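Long-range contacts in beta-L-arabinobiosidase (Bacteroides thetaiotaomicron, PDB 5MQR), which probably cleaves arabinose-containing glycans of plant pectin in a gut bacterium, possibly with sialidase activity as well: residues 26-34 against 295-304; 122-132 against 183-191. One frame throughout, in Å; residues are numbered along the deposited sequence.

Contact 1: 26-34 against 295-304; sequences DRIHYTGKE and AEPVLRAKGF
The ring of Phe304 is the surface on which Ile28 and Tyr30 settle. Tyr30 CB lies over one face, offset toward the rim, in a CH-pi contact 3.9 Å from the centroid of the Phe304 ring. With its CG anti to the backbone N (chi1 175°), Tyr30 carries its own ring onward from there, and the two aromatics meet edge-to-face, the edge of Tyr30 toward the face of Phe304 and the planes at 52°. Ile28 comes to the same ring at a slant, its CG2 branch 3.6 Å from Phe304 CE1. The far end of Tyr30 is fixed within its own segment: Tyr30 OH donates to Glu34 O at 2.8 Å, in the carbonyl plane on a lone pair, while Gly32 N sits above the ring centre.

The backbones are joined by one nearly straight hydrogen bond from Tyr30 N to Lys302 O (2.8 Å). That carbonyl belongs to a type II turn, Ala301 to Phe304, in which a side chain at Gly303 would collide with Tyr30 O; the glycine instead offers a CA-H...O contact of 3.5 Å from Gly303 CA to Tyr30 O. Water 2 links Ile28 O to Lys302 N. Farther along, the Arg27 guanidinium presents its edge: NH2 makes a weak bond to Pro297 O at 3.4 Å, NH1 is held by Asp26 O, and NE reaches Leu299 N through water 1.

Strand 29-30 forms a small parallel sheet with 344-345, while 26-34 also meets 295-304, whose weakly bonded strand 299-300 is the outermost of a four-stranded propeller sheet, next to 283-287 (Leu299 with Thr284). Ile28 also touches Ala276 and Leu278 of strand 275-278, and Phe304 meets the ring of Tyr325.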
ATOM      1  N   ASP A  26     -25.571  -4.663   8.371  1.00 46.41           N
ATOM      2  CA  ASP A  26     -26.580  -3.709   8.936  1.00 45.98           C
ATOM      3  C   ASP A  26     -26.759  -2.354   8.181  1.00 41.65           C
ATOM      4  O   ASP A  26     -27.821  -2.169   7.570  1.00 40.88           O
ATOM      5  CB  ASP A  26     -26.314  -3.452  10.426  1.00 49.35           C
ATOM      6  CG  ASP A  26     -27.545  -2.893  11.149  1.00 52.61           C
ATOM      7  OD1 ASP A  26     -28.626  -3.540  11.108  1.00 54.41           O
ATOM      8  OD2 ASP A  26     -27.417  -1.806  11.767  1.00 54.70           O
ATOM      9  N   ARG A  27     -25.801  -1.406   8.257  1.00 35.95           N
ATOM     10  CA  ARG A  27     -25.897  -0.116   7.492  1.00 32.80           C
ATOM     11  C   ARG A  27     -24.563   0.484   7.076  1.00 29.50           C
ATOM     12  O   ARG A  27     -23.562   0.333   7.768  1.00 28.11           O
ATOM     13  CB  ARG A  27     -26.616   0.969   8.296  1.00 33.18           C
ATOM     14  CG  ARG A  27     -28.090   0.733   8.604  1.00 33.76           C
ATOM     15  CD  ARG A  27     -28.983   0.738   7.381  1.00 33.97           C
ATOM     16  NE  ARG A  27     -30.392   0.777   7.785  1.00 34.93           N
ATOM     17  CZ  ARG A  27     -31.115  -0.268   8.189  1.00 35.02           C
ATOM     18  NH1 ARG A  27     -30.595  -1.499   8.230  1.00 34.31           N
ATOM     19  NH2 ARG A  27     -32.383  -0.070   8.562  1.00 36.44           N
ATOM     20  N   ILE A  28     -24.560   1.213   5.964  1.00 27.77           N
ATOM     21  CA  ILE A  28     -23.390   2.016   5.567  1.00 26.91           C
ATOM     22  C   ILE A  28     -23.082   3.038   6.673  1.00 26.15           C
ATOM     23  O   ILE A  28     -23.994   3.647   7.204  1.00 26.13           O
ATOM     24  CB  ILE A  28     -23.601   2.724   4.198  1.00 26.80           C
ATOM     25  CG1 ILE A  28     -23.628   1.680   3.058  1.00 27.05           C
ATOM     26  CG2 ILE A  28     -22.513   3.765   3.947  1.00 26.26           C
ATOM     27  CD1 ILE A  28     -24.047   2.201   1.689  1.00 27.06           C
ATOM     28  N   HIS A  29     -21.808   3.183   7.030  1.00 25.33           N
ATOM     29  CA  HIS A  29     -21.373   4.129   8.059  1.00 25.20           C
ATOM     30  C   HIS A  29     -19.897   4.471   7.895  1.00 24.49           C
ATOM     31  O   HIS A  29     -19.144   3.741   7.226  1.00 23.76           O
ATOM     32  CB  HIS A  29     -21.669   3.612   9.477  1.00 26.18           C
ATOM     33  CG  HIS A  29     -20.970   2.334   9.833  1.00 27.23           C
ATOM     34  ND1 HIS A  29     -21.202   1.137   9.176  1.00 28.37           N
ATOM     35  CD2 HIS A  29     -20.054   2.060  10.792  1.00 27.67           C
ATOM     36  CE1 HIS A  29     -20.437   0.192   9.701  1.00 28.25           C
ATOM     37  NE2 HIS A  29     -19.742   0.723  10.692  1.00 27.98           N
ATOM     38  N   TYR A  30     -19.508   5.610   8.465  1.00 24.19           N
ATOM     39  CA  TYR A  30     -18.136   6.095   8.416  1.00 24.03           C
ATOM     40  C   TYR A  30     -17.576   6.166   9.824  1.00 24.42           C
ATOM     41  O   TYR A  30     -18.133   6.855  10.665  1.00 24.50           O
ATOM     42  CB  TYR A  30     -18.095   7.478   7.786  1.00 23.81           C
ATOM     43  CG  TYR A  30     -16.727   8.147   7.776  1.00 23.46           C
ATOM     44  CD1 TYR A  30     -15.696   7.674   6.963  1.00 22.95           C
ATOM     45  CD2 TYR A  30     -16.471   9.286   8.563  1.00 23.32           C
ATOM     46  CE1 TYR A  30     -14.449   8.303   6.930  1.00 22.56           C
ATOM     47  CE2 TYR A  30     -15.233   9.920   8.528  1.00 22.91           C
ATOM     48  CZ  TYR A  30     -14.226   9.428   7.709  1.00 22.67           C
ATOM     49  OH  TYR A  30     -12.989  10.040   7.697  1.00 22.68           O
ATOM     50  N   THR A  31     -16.466   5.459  10.049  1.00 24.69           N
ATOM     51  CA  THR A  31     -15.760   5.428  11.317  1.00 24.69           C
ATOM     52  C   THR A  31     -14.372   6.079  11.243  1.00 24.96           C
ATOM     53  O   THR A  31     -13.658   6.103  12.242  1.00 24.97           O
ATOM     54  CB  THR A  31     -15.559   3.979  11.780  1.00 24.86           C
ATOM     55  OG1 THR A  31     -14.760   3.281  10.812  1.00 24.48           O
ATOM     56  CG2 THR A  31     -16.903   3.276  11.986  1.00 24.87           C
ATOM     57  N   GLY A  32     -13.967   6.594  10.085  1.00 24.86           N
ATOM     58  CA  GLY A  32     -12.720   7.330   9.997  1.00 25.07           C
ATOM     59  C   GLY A  32     -12.775   8.553  10.896  1.00 26.49           C
ATOM     60  O   GLY A  32     -13.865   9.035  11.273  1.00 26.41           O
ATOM     61  N   LYS A  33     -11.604   9.052  11.262  1.00 28.06           N
ATOM     62  CA  LYS A  33     -11.527  10.274  12.079  1.00 29.92           C
ATOM     63  C   LYS A  33     -11.234  11.527  11.275  1.00 28.26           C
ATOM     64  O   LYS A  33     -11.291  12.608  11.817  1.00 27.35           O
ATOM     65  CB  LYS A  33     -10.532  10.072  13.236  1.00 33.67           C
ATOM     66  CG  LYS A  33     -11.270   9.684  14.513  1.00 39.12           C
ATOM     67  CD  LYS A  33     -10.894   8.338  15.120  1.00 43.94           C
ATOM     68  CE  LYS A  33     -12.087   7.771  15.924  1.00 47.89           C
ATOM     69  NZ  LYS A  33     -11.655   7.284  17.266  1.00 51.56           N
ATOM     70  N   GLU A  34     -10.981  11.370   9.981  1.00 26.72           N
ATOM     71  CA  GLU A  34     -10.684  12.488   9.083  1.00 27.26           C
ATOM     72  C   GLU A  34     -11.936  13.287   8.810  1.00 25.05           C
ATOM     73  O   GLU A  34     -12.982  12.717   8.470  1.00 23.43           O
ATOM     74  CB  GLU A  34     -10.030  11.979   7.794  1.00 29.24           C
ATOM     75  CG  GLU A  34      -8.685  11.281   8.097  1.00 31.93           C
ATOM     76  CD  GLU A  34      -8.083  10.547   6.898  1.00 35.05           C
ATOM     77  OE1 GLU A  34      -8.658   9.519   6.429  1.00 36.11           O
ATOM     78  OE2 GLU A  34      -7.008  11.013   6.420  1.00 38.35           O
ATOM     79  N   ALA A 295     -35.068  -1.981   4.243  1.00 35.12           N
ATOM     80  CA  ALA A 295     -35.094  -1.964   5.697  1.00 37.75           C
ATOM     81  C   ALA A 295     -35.437  -0.558   6.197  1.00 40.01           C
ATOM     82  O   ALA A 295     -34.917   0.434   5.682  1.00 39.75           O
ATOM     83  CB  ALA A 295     -33.768  -2.443   6.285  1.00 36.67           C
ATOM     84  N   GLU A 296     -36.365  -0.516   7.155  1.00 44.58           N
ATOM     85  CA  GLU A 296     -36.741   0.662   7.931  1.00 47.30           C
ATOM     86  C   GLU A 296     -36.097   0.552   9.341  1.00 47.57           C
ATOM     87  O   GLU A 296     -35.713  -0.552   9.773  1.00 46.35           O
ATOM     88  CB  GLU A 296     -38.264   0.756   8.040  1.00 51.75           C
ATOM     89  CG  GLU A 296     -39.007   0.837   6.694  1.00 56.16           C
ATOM     90  CD  GLU A 296     -38.944   2.213   5.997  1.00 60.77           C
ATOM     91  OE1 GLU A 296     -38.263   3.129   6.521  1.00 68.62           O
ATOM     92  OE2 GLU A 296     -39.586   2.406   4.923  1.00 60.32           O
ATOM     93  N   PRO A 297     -35.904   1.677  10.044  1.00 46.56           N
ATOM     94  CA  PRO A 297     -36.110   3.046   9.531  1.00 44.59           C
ATOM     95  C   PRO A 297     -34.942   3.472   8.609  1.00 40.40           C
ATOM     96  O   PRO A 297     -33.825   2.971   8.765  1.00 38.49           O
ATOM     97  CB  PRO A 297     -36.113   3.877  10.821  1.00 45.76           C
ATOM     98  CG  PRO A 297     -35.169   3.107  11.752  1.00 46.59           C
ATOM     99  CD  PRO A 297     -35.031   1.687  11.240  1.00 46.08           C
ATOM    100  N   VAL A 298     -35.216   4.337   7.631  1.00 37.33           N
ATOM    101  CA  VAL A 298     -34.167   4.841   6.756  1.00 35.38           C
ATOM    102  C   VAL A 298     -33.569   6.072   7.416  1.00 34.68           C
ATOM    103  O   VAL A 298     -34.233   7.101   7.528  1.00 35.30           O
ATOM    104  CB  VAL A 298     -34.681   5.212   5.346  1.00 34.75           C
ATOM    105  CG1 VAL A 298     -33.551   5.804   4.509  1.00 33.42           C
ATOM    106  CG2 VAL A 298     -35.280   3.998   4.640  1.00 35.20           C
ATOM    107  N   LEU A 299     -32.315   5.967   7.832  1.00 33.40           N
ATOM    108  CA  LEU A 299     -31.638   7.041   8.508  1.00 33.09           C
ATOM    109  C   LEU A 299     -30.355   7.431   7.789  1.00 32.07           C
ATOM    110  O   LEU A 299     -29.827   6.675   6.959  1.00 30.62           O
ATOM    111  CB  LEU A 299     -31.315   6.621   9.942  1.00 33.70           C
ATOM    112  CG  LEU A 299     -32.503   6.215  10.819  1.00 35.24           C
ATOM    113  CD1 LEU A 299     -31.996   5.745  12.177  1.00 35.49           C
ATOM    114  CD2 LEU A 299     -33.539   7.328  10.971  1.00 35.79           C
ATOM    115  N   ARG A 300     -29.849   8.612   8.154  1.00 31.97           N
ATOM    116  CA  ARG A 300     -28.562   9.090   7.691  1.00 31.82           C
ATOM    117  C   ARG A 300     -27.515   8.079   8.073  1.00 30.43           C
ATOM    118  O   ARG A 300     -27.590   7.480   9.132  1.00 31.11           O
ATOM    119  CB  ARG A 300     -28.200  10.427   8.325  1.00 33.32           C
ATOM    120  CG  ARG A 300     -29.061  11.604   7.890  1.00 35.70           C
ATOM    121  CD  ARG A 300     -28.703  12.858   8.678  1.00 37.57           C
ATOM    122  NE  ARG A 300     -29.455  14.068   8.283  1.00 39.36           N
ATOM    123  CZ  ARG A 300     -28.991  15.078   7.525  1.00 40.84           C
ATOM    124  NH1 ARG A 300     -27.759  15.082   7.001  1.00 40.99           N
ATOM    125  NH2 ARG A 300     -29.785  16.117   7.266  1.00 42.39           N
ATOM    126  N   ALA A 301     -26.534   7.910   7.204  1.00 29.72           N
ATOM    127  CA  ALA A 301     -25.432   7.000   7.433  1.00 29.38           C
ATOM    128  C   ALA A 301     -24.557   7.605   8.505  1.00 29.48           C
ATOM    129  O   ALA A 301     -24.061   8.728   8.342  1.00 28.79           O
ATOM    130  CB  ALA A 301     -24.647   6.799   6.149  1.00 29.02           C
ATOM    131  N   LYS A 302     -24.373   6.871   9.594  1.00 29.57           N
ATOM    132  CA  LYS A 302     -23.725   7.430  10.778  1.00 30.68           C
ATOM    133  C   LYS A 302     -22.294   7.791  10.441  1.00 28.28           C
ATOM    134  O   LYS A 302     -21.604   7.052   9.722  1.00 27.79           O
ATOM    135  CB  LYS A 302     -23.796   6.467  11.982  1.00 33.50           C
ATOM    136  CG  LYS A 302     -25.216   6.374  12.523  1.00 37.42           C
ATOM    137  CD  LYS A 302     -25.367   5.578  13.814  1.00 40.89           C
ATOM    138  CE  LYS A 302     -26.838   5.642  14.277  1.00 44.43           C
ATOM    139  NZ  LYS A 302     -27.026   5.185  15.698  1.00 46.36           N
ATOM    140  N   GLY A 303     -21.887   8.961  10.902  1.00 26.25           N
ATOM    141  CA  GLY A 303     -20.533   9.440  10.704  1.00 25.85           C
ATOM    142  C   GLY A 303     -20.254  10.187   9.401  1.00 25.38           C
ATOM    143  O   GLY A 303     -19.291  10.980   9.343  1.00 25.26           O
ATOM    144  N   PHE A 304     -21.045   9.926   8.360  1.00 24.33           N
ATOM    145  CA  PHE A 304     -20.883  10.618   7.085  1.00 23.93           C
ATOM    146  C   PHE A 304     -21.275  12.090   7.242  1.00 24.48           C
ATOM    147  O   PHE A 304     -22.310  12.432   7.830  1.00 24.96           O
ATOM    148  CB  PHE A 304     -21.718   9.971   5.953  1.00 23.25           C
ATOM    149  CG  PHE A 304     -21.024   8.857   5.247  1.00 22.28           C
ATOM    150  CD1 PHE A 304     -21.145   7.542   5.691  1.00 22.44           C
ATOM    151  CD2 PHE A 304     -20.248   9.111   4.128  1.00 22.16           C
ATOM    152  CE1 PHE A 304     -20.479   6.503   5.049  1.00 21.61           C
ATOM    153  CE2 PHE A 304     -19.604   8.075   3.461  1.00 21.64           C
ATOM    154  CZ  PHE A 304     -19.714   6.769   3.932  1.00 21.60           C
TER
HETATM  155  O   HOH W   1     -30.408   3.860   7.864  1.00 27.95           O
HETATM  156  O   HOH W   2     -25.547   3.935   9.464  1.00 23.38           O

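Contact 2: 122-132 against 183-191; sequences VFPPYKVPDGY and NGIGRVVRE
Apolar contacts fill the middle of this interface. Val188 CG2 stands over one face of Phe123, 3.7 Å from the ring centroid in a CH-pi contact, and the edge of the same ring is turned to the backbone at Val189 C and Arg190 N. Ile185 CD1 reaches Tyr126 CD1 at 3.8 Å and lies near Val128 CG2, while the hydroxyl of Tyr126 goes to Asp216 N.

Hydrogen bonds close the two ends. Arg190 bends at chi3 (-53°), sliding its CD past Val122 CG2 and bringing NH1 to Val122 O at 2.8 Å; the acceptor lies in the guanidinium plane, at its edge, and NH2 goes to Gly199 O. Tyr132 OH donates to Asn183 O from above the carbonyl plane. With an alanine in place of Arg190, Val122 O and Gly199 O would probably each lose a donor, and a gap would open beside Phe123 and Val122 CG2.

Val122 and Phe123 form a classic beta bulge facing Thr105, where the chain leaves one propeller sheet. Side chains supply both donors and most of the apolar contact; no backbone-to-backbone bond joins the segments, whose apolar middle has a bonded carbonyl at each end.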
ATOM      1  N   VAL A 122     -29.881  14.926 -27.131  1.00 29.37           N
ATOM      2  CA  VAL A 122     -30.394  13.546 -27.151  1.00 29.23           C
ATOM      3  C   VAL A 122     -31.885  13.503 -26.767  1.00 29.09           C
ATOM      4  O   VAL A 122     -32.618  12.682 -27.285  1.00 29.08           O
ATOM      5  CB  VAL A 122     -29.483  12.591 -26.329  1.00 28.74           C
ATOM      6  CG1 VAL A 122     -29.530  12.880 -24.831  1.00 28.07           C
ATOM      7  CG2 VAL A 122     -29.817  11.142 -26.615  1.00 29.35           C
ATOM      8  N   PHE A 123     -32.321  14.401 -25.886  1.00 29.00           N
ATOM      9  CA  PHE A 123     -33.747  14.695 -25.706  1.00 29.79           C
ATOM     10  C   PHE A 123     -33.938  16.217 -25.817  1.00 30.39           C
ATOM     11  O   PHE A 123     -33.366  16.951 -25.027  1.00 30.17           O
ATOM     12  CB  PHE A 123     -34.253  14.160 -24.375  1.00 29.38           C
ATOM     13  CG  PHE A 123     -34.148  12.658 -24.249  1.00 29.28           C
ATOM     14  CD1 PHE A 123     -34.884  11.831 -25.075  1.00 29.73           C
ATOM     15  CD2 PHE A 123     -33.303  12.073 -23.317  1.00 28.63           C
ATOM     16  CE1 PHE A 123     -34.803  10.462 -24.978  1.00 29.61           C
ATOM     17  CE2 PHE A 123     -33.215  10.691 -23.215  1.00 28.56           C
ATOM     18  CZ  PHE A 123     -33.971   9.889 -24.050  1.00 29.16           C
ATOM     19  N   PRO A 124     -34.709  16.689 -26.823  1.00 31.48           N
ATOM     20  CA  PRO A 124     -34.817  18.109 -27.093  1.00 32.01           C
ATOM     21  C   PRO A 124     -35.919  18.798 -26.267  1.00 32.69           C
ATOM     22  O   PRO A 124     -36.699  18.112 -25.595  1.00 33.18           O
ATOM     23  CB  PRO A 124     -35.188  18.133 -28.594  1.00 32.53           C
ATOM     24  CG  PRO A 124     -36.011  16.927 -28.794  1.00 32.61           C
ATOM     25  CD  PRO A 124     -35.528  15.907 -27.783  1.00 32.29           C
ATOM     26  N   PRO A 125     -35.995  20.145 -26.335  1.00 32.73           N
ATOM     27  CA  PRO A 125     -37.094  20.899 -25.711  1.00 33.03           C
ATOM     28  C   PRO A 125     -38.467  20.346 -26.098  1.00 33.63           C
ATOM     29  O   PRO A 125     -38.680  19.982 -27.266  1.00 33.49           O
ATOM     30  CB  PRO A 125     -36.914  22.308 -26.279  1.00 33.16           C
ATOM     31  CG  PRO A 125     -35.457  22.405 -26.590  1.00 32.66           C
ATOM     32  CD  PRO A 125     -35.053  21.035 -27.041  1.00 32.72           C
ATOM     33  N   TYR A 126     -39.367  20.285 -25.121  1.00 33.91           N
ATOM     34  CA  TYR A 126     -40.690  19.682 -25.285  1.00 34.91           C
ATOM     35  C   TYR A 126     -41.758  20.691 -24.908  1.00 35.89           C
ATOM     36  O   TYR A 126     -41.638  21.373 -23.905  1.00 35.56           O
ATOM     37  CB  TYR A 126     -40.790  18.447 -24.393  1.00 34.53           C
ATOM     38  CG  TYR A 126     -42.040  17.610 -24.566  1.00 35.35           C
ATOM     39  CD1 TYR A 126     -43.259  17.994 -23.971  1.00 35.50           C
ATOM     40  CD2 TYR A 126     -42.011  16.408 -25.306  1.00 35.42           C
ATOM     41  CE1 TYR A 126     -44.413  17.230 -24.136  1.00 36.20           C
ATOM     42  CE2 TYR A 126     -43.161  15.632 -25.462  1.00 36.04           C
ATOM     43  CZ  TYR A 126     -44.361  16.051 -24.883  1.00 36.32           C
ATOM     44  OH  TYR A 126     -45.491  15.298 -25.014  1.00 36.14           O
ATOM     45  N   LYS A 127     -42.814  20.766 -25.706  1.00 38.21           N
ATOM     46  CA  LYS A 127     -43.928  21.683 -25.450  1.00 39.90           C
ATOM     47  C   LYS A 127     -44.862  21.181 -24.384  1.00 38.74           C
ATOM     48  O   LYS A 127     -45.467  20.142 -24.548  1.00 38.03           O
ATOM     49  CB  LYS A 127     -44.741  21.918 -26.725  1.00 42.97           C
ATOM     50  CG  LYS A 127     -44.114  22.975 -27.608  1.00 45.73           C
ATOM     51  CD  LYS A 127     -44.478  22.874 -29.102  1.00 48.81           C
ATOM     52  CE  LYS A 127     -43.210  23.063 -29.962  1.00 50.76           C
ATOM     53  NZ  LYS A 127     -43.496  23.703 -31.280  1.00 53.11           N
ATOM     54  N   VAL A 128     -44.986  21.937 -23.300  1.00 38.26           N
ATOM     55  CA  VAL A 128     -46.050  21.714 -22.321  1.00 38.72           C
ATOM     56  C   VAL A 128     -47.347  22.073 -23.048  1.00 40.28           C
ATOM     57  O   VAL A 128     -47.389  23.123 -23.701  1.00 41.43           O
ATOM     58  CB  VAL A 128     -45.900  22.618 -21.081  1.00 38.01           C
ATOM     59  CG1 VAL A 128     -47.036  22.371 -20.093  1.00 38.40           C
ATOM     60  CG2 VAL A 128     -44.550  22.402 -20.421  1.00 36.76           C
ATOM     61  N   PRO A 129     -48.390  21.211 -22.992  1.00 41.08           N
ATOM     62  CA  PRO A 129     -49.587  21.599 -23.755  1.00 42.19           C
ATOM     63  C   PRO A 129     -50.222  22.906 -23.228  1.00 42.53           C
ATOM     64  O   PRO A 129     -50.318  23.102 -22.008  1.00 42.38           O
ATOM     65  CB  PRO A 129     -50.546  20.397 -23.602  1.00 42.54           C
ATOM     66  CG  PRO A 129     -49.809  19.337 -22.893  1.00 41.64           C
ATOM     67  CD  PRO A 129     -48.567  19.926 -22.294  1.00 41.08           C
ATOM     68  N   ASP A 130     -50.586  23.795 -24.155  1.00 43.11           N
ATOM     69  CA  ASP A 130     -51.343  25.008 -23.841  1.00 44.31           C
ATOM     70  C   ASP A 130     -52.589  24.622 -23.030  1.00 44.60           C
ATOM     71  O   ASP A 130     -53.347  23.747 -23.459  1.00 45.53           O
ATOM     72  CB  ASP A 130     -51.770  25.727 -25.140  1.00 45.72           C
ATOM     73  CG  ASP A 130     -50.628  26.521 -25.816  1.00 46.36           C
ATOM     74  OD1 ASP A 130     -49.479  26.561 -25.331  1.00 46.16           O
ATOM     75  OD2 ASP A 130     -50.892  27.129 -26.873  1.00 49.94           O
ATOM     76  N   GLY A 131     -52.776  25.239 -21.864  1.00 43.76           N
ATOM     77  CA  GLY A 131     -53.924  24.967 -20.999  1.00 44.43           C
ATOM     78  C   GLY A 131     -53.629  24.100 -19.791  1.00 44.34           C
ATOM     79  O   GLY A 131     -54.520  23.845 -18.979  1.00 45.12           O
ATOM     80  N   TYR A 132     -52.384  23.644 -19.664  1.00 43.36           N
ATOM     81  CA  TYR A 132     -51.932  22.892 -18.489  1.00 42.63           C
ATOM     82  C   TYR A 132     -52.022  23.758 -17.231  1.00 43.49           C
ATOM     83  O   TYR A 132     -51.688  24.953 -17.283  1.00 43.62           O
ATOM     84  CB  TYR A 132     -50.477  22.433 -18.687  1.00 40.82           C
ATOM     85  CG  TYR A 132     -49.834  21.797 -17.473  1.00 39.41           C
ATOM     86  CD1 TYR A 132     -49.183  22.573 -16.521  1.00 38.65           C
ATOM     87  CD2 TYR A 132     -49.882  20.413 -17.275  1.00 39.03           C
ATOM     88  CE1 TYR A 132     -48.602  21.998 -15.395  1.00 38.26           C
ATOM     89  CE2 TYR A 132     -49.301  19.825 -16.156  1.00 38.50           C
ATOM     90  CZ  TYR A 132     -48.651  20.621 -15.223  1.00 38.24           C
ATOM     91  OH  TYR A 132     -48.035  20.048 -14.127  1.00 38.10           O
ATOM     92  N   ASN A 183     -46.642  16.007 -11.056  1.00 38.95           N
ATOM     93  CA  ASN A 183     -47.644  16.505 -12.000  1.00 39.23           C
ATOM     94  C   ASN A 183     -46.972  16.821 -13.341  1.00 38.15           C
ATOM     95  O   ASN A 183     -47.525  17.590 -14.133  1.00 37.33           O
ATOM     96  CB  ASN A 183     -48.350  17.767 -11.471  1.00 40.24           C
ATOM     97  CG  ASN A 183     -48.854  17.619 -10.039  1.00 40.68           C
ATOM     98  OD1 ASN A 183     -48.489  18.390  -9.158  1.00 41.10           O
ATOM     99  ND2 ASN A 183     -49.686  16.641  -9.808  1.00 41.03           N
ATOM    100  N   GLY A 184     -45.798  16.215 -13.594  1.00 36.54           N
ATOM    101  CA  GLY A 184     -45.077  16.405 -14.851  1.00 35.96           C
ATOM    102  C   GLY A 184     -45.744  15.717 -16.036  1.00 36.22           C
ATOM    103  O   GLY A 184     -46.935  15.401 -16.008  1.00 36.44           O
ATOM    104  N   ILE A 185     -44.976  15.526 -17.102  1.00 35.83           N
ATOM    105  CA  ILE A 185     -45.511  15.002 -18.352  1.00 35.70           C
ATOM    106  C   ILE A 185     -45.215  13.516 -18.437  1.00 34.84           C
ATOM    107  O   ILE A 185     -46.127  12.703 -18.541  1.00 34.86           O
ATOM    108  CB  ILE A 185     -44.907  15.737 -19.549  1.00 35.93           C
ATOM    109  CG1 ILE A 185     -45.354  17.194 -19.528  1.00 36.39           C
ATOM    110  CG2 ILE A 185     -45.343  15.092 -20.860  1.00 36.45           C
ATOM    111  CD1 ILE A 185     -44.496  18.101 -20.376  1.00 36.30           C
ATOM    112  N   GLY A 186     -43.936  13.169 -18.404  1.00 33.69           N
ATOM    113  CA  GLY A 186     -43.552  11.768 -18.468  1.00 33.55           C
ATOM    114  C   GLY A 186     -42.099  11.512 -18.798  1.00 32.64           C
ATOM    115  O   GLY A 186     -41.315  12.440 -19.015  1.00 31.75           O
ATOM    116  N   ARG A 187     -41.766  10.231 -18.872  1.00 32.47           N
ATOM    117  CA  ARG A 187     -40.416   9.809 -19.088  1.00 32.04           C
ATOM    118  C   ARG A 187     -40.250   9.227 -20.480  1.00 32.02           C
ATOM    119  O   ARG A 187     -41.098   8.484 -20.954  1.00 32.22           O
ATOM    120  CB  ARG A 187     -40.034   8.787 -18.042  1.00 32.34           C
ATOM    121  CG  ARG A 187     -38.531   8.725 -17.853  1.00 32.27           C
ATOM    122  CD  ARG A 187     -38.182   7.802 -16.738  1.00 32.34           C
ATOM    123  NE  ARG A 187     -38.681   8.313 -15.467  1.00 32.39           N
ATOM    124  CZ  ARG A 187     -37.996   9.065 -14.601  1.00 32.06           C
ATOM    125  NH1 ARG A 187     -36.726   9.441 -14.827  1.00 31.75           N
ATOM    126  NH2 ARG A 187     -38.599   9.432 -13.468  1.00 31.98           N
ATOM    127  N   VAL A 188     -39.140   9.585 -21.120  1.00 31.32           N
ATOM    128  CA  VAL A 188     -38.853   9.178 -22.487  1.00 31.43           C
ATOM    129  C   VAL A 188     -37.578   8.363 -22.524  1.00 30.69           C
ATOM    130  O   VAL A 188     -36.743   8.451 -21.632  1.00 30.13           O
ATOM    131  CB  VAL A 188     -38.713  10.365 -23.472  1.00 31.44           C
ATOM    132  CG1 VAL A 188     -40.034  11.099 -23.593  1.00 32.15           C
ATOM    133  CG2 VAL A 188     -37.594  11.326 -23.064  1.00 30.84           C
ATOM    134  N   VAL A 189     -37.460   7.584 -23.589  1.00 30.84           N
ATOM    135  CA  VAL A 189     -36.323   6.717 -23.848  1.00 30.39           C
ATOM    136  C   VAL A 189     -35.998   6.772 -25.330  1.00 30.48           C
ATOM    137  O   VAL A 189     -36.873   7.037 -26.158  1.00 30.75           O
ATOM    138  CB  VAL A 189     -36.610   5.229 -23.528  1.00 30.57           C
ATOM    139  CG1 VAL A 189     -36.675   4.988 -22.035  1.00 30.42           C
ATOM    140  CG2 VAL A 189     -37.885   4.734 -24.212  1.00 31.49           C
ATOM    141  N   ARG A 190     -34.747   6.474 -25.650  1.00 30.17           N
ATOM    142  CA  ARG A 190     -34.352   6.135 -27.015  1.00 30.71           C
ATOM    143  C   ARG A 190     -33.108   5.261 -27.015  1.00 30.85           C
ATOM    144  O   ARG A 190     -32.306   5.320 -26.091  1.00 29.74           O
ATOM    145  CB  ARG A 190     -34.131   7.397 -27.850  1.00 30.42           C
ATOM    146  CG  ARG A 190     -32.818   8.120 -27.616  1.00 29.57           C
ATOM    147  CD  ARG A 190     -32.862   9.533 -28.195  1.00 29.65           C
ATOM    148  NE  ARG A 190     -33.273   9.530 -29.595  1.00 30.35           N
ATOM    149  CZ  ARG A 190     -33.348  10.606 -30.368  1.00 30.58           C
ATOM    150  NH1 ARG A 190     -33.042  11.815 -29.908  1.00 30.58           N
ATOM    151  NH2 ARG A 190     -33.730  10.464 -31.617  1.00 31.16           N
ATOM    152  N   GLU A 191     -32.966   4.447 -28.053  1.00 32.12           N
ATOM    153  CA  GLU A 191     -31.834   3.565 -28.158  1.00 32.58           C
ATOM    154  C   GLU A 191     -30.639   4.340 -28.679  1.00 32.53           C
ATOM    155  O   GLU A 191     -30.784   5.184 -29.560  1.00 32.16           O
ATOM    156  CB  GLU A 191     -32.138   2.405 -29.096  1.00 33.75           C
ATOM    157  CG  GLU A 191     -30.972   1.414 -29.154  1.00 34.33           C
ATOM    158  CD  GLU A 191     -31.354   0.053 -29.684  1.00 35.24           C
ATOM    159  OE1 GLU A 191     -32.531  -0.143 -30.071  1.00 36.84           O
ATOM    160  OE2 GLU A 191     -30.472  -0.825 -29.713  1.00 35.08           O
TER

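Contact 2 is nested in the sequence within the loop closed by contact 1, yet the two do not touch: their centres are about 37 Å apart and their nearest atoms about 19 Å. Both belong to the propeller and join parts of different sheets, by different means. In contact 1 the N-terminal segment is laid against a later sheet, 261 residues on, whereas contact 2 packs the exit from one sheet against the sheet that follows it. The Tyr30 side chain is about 10 Å from the sodium ion and that of Phe123 about 11 Å from a calcium ion, too far for these two side chains to coordinate them.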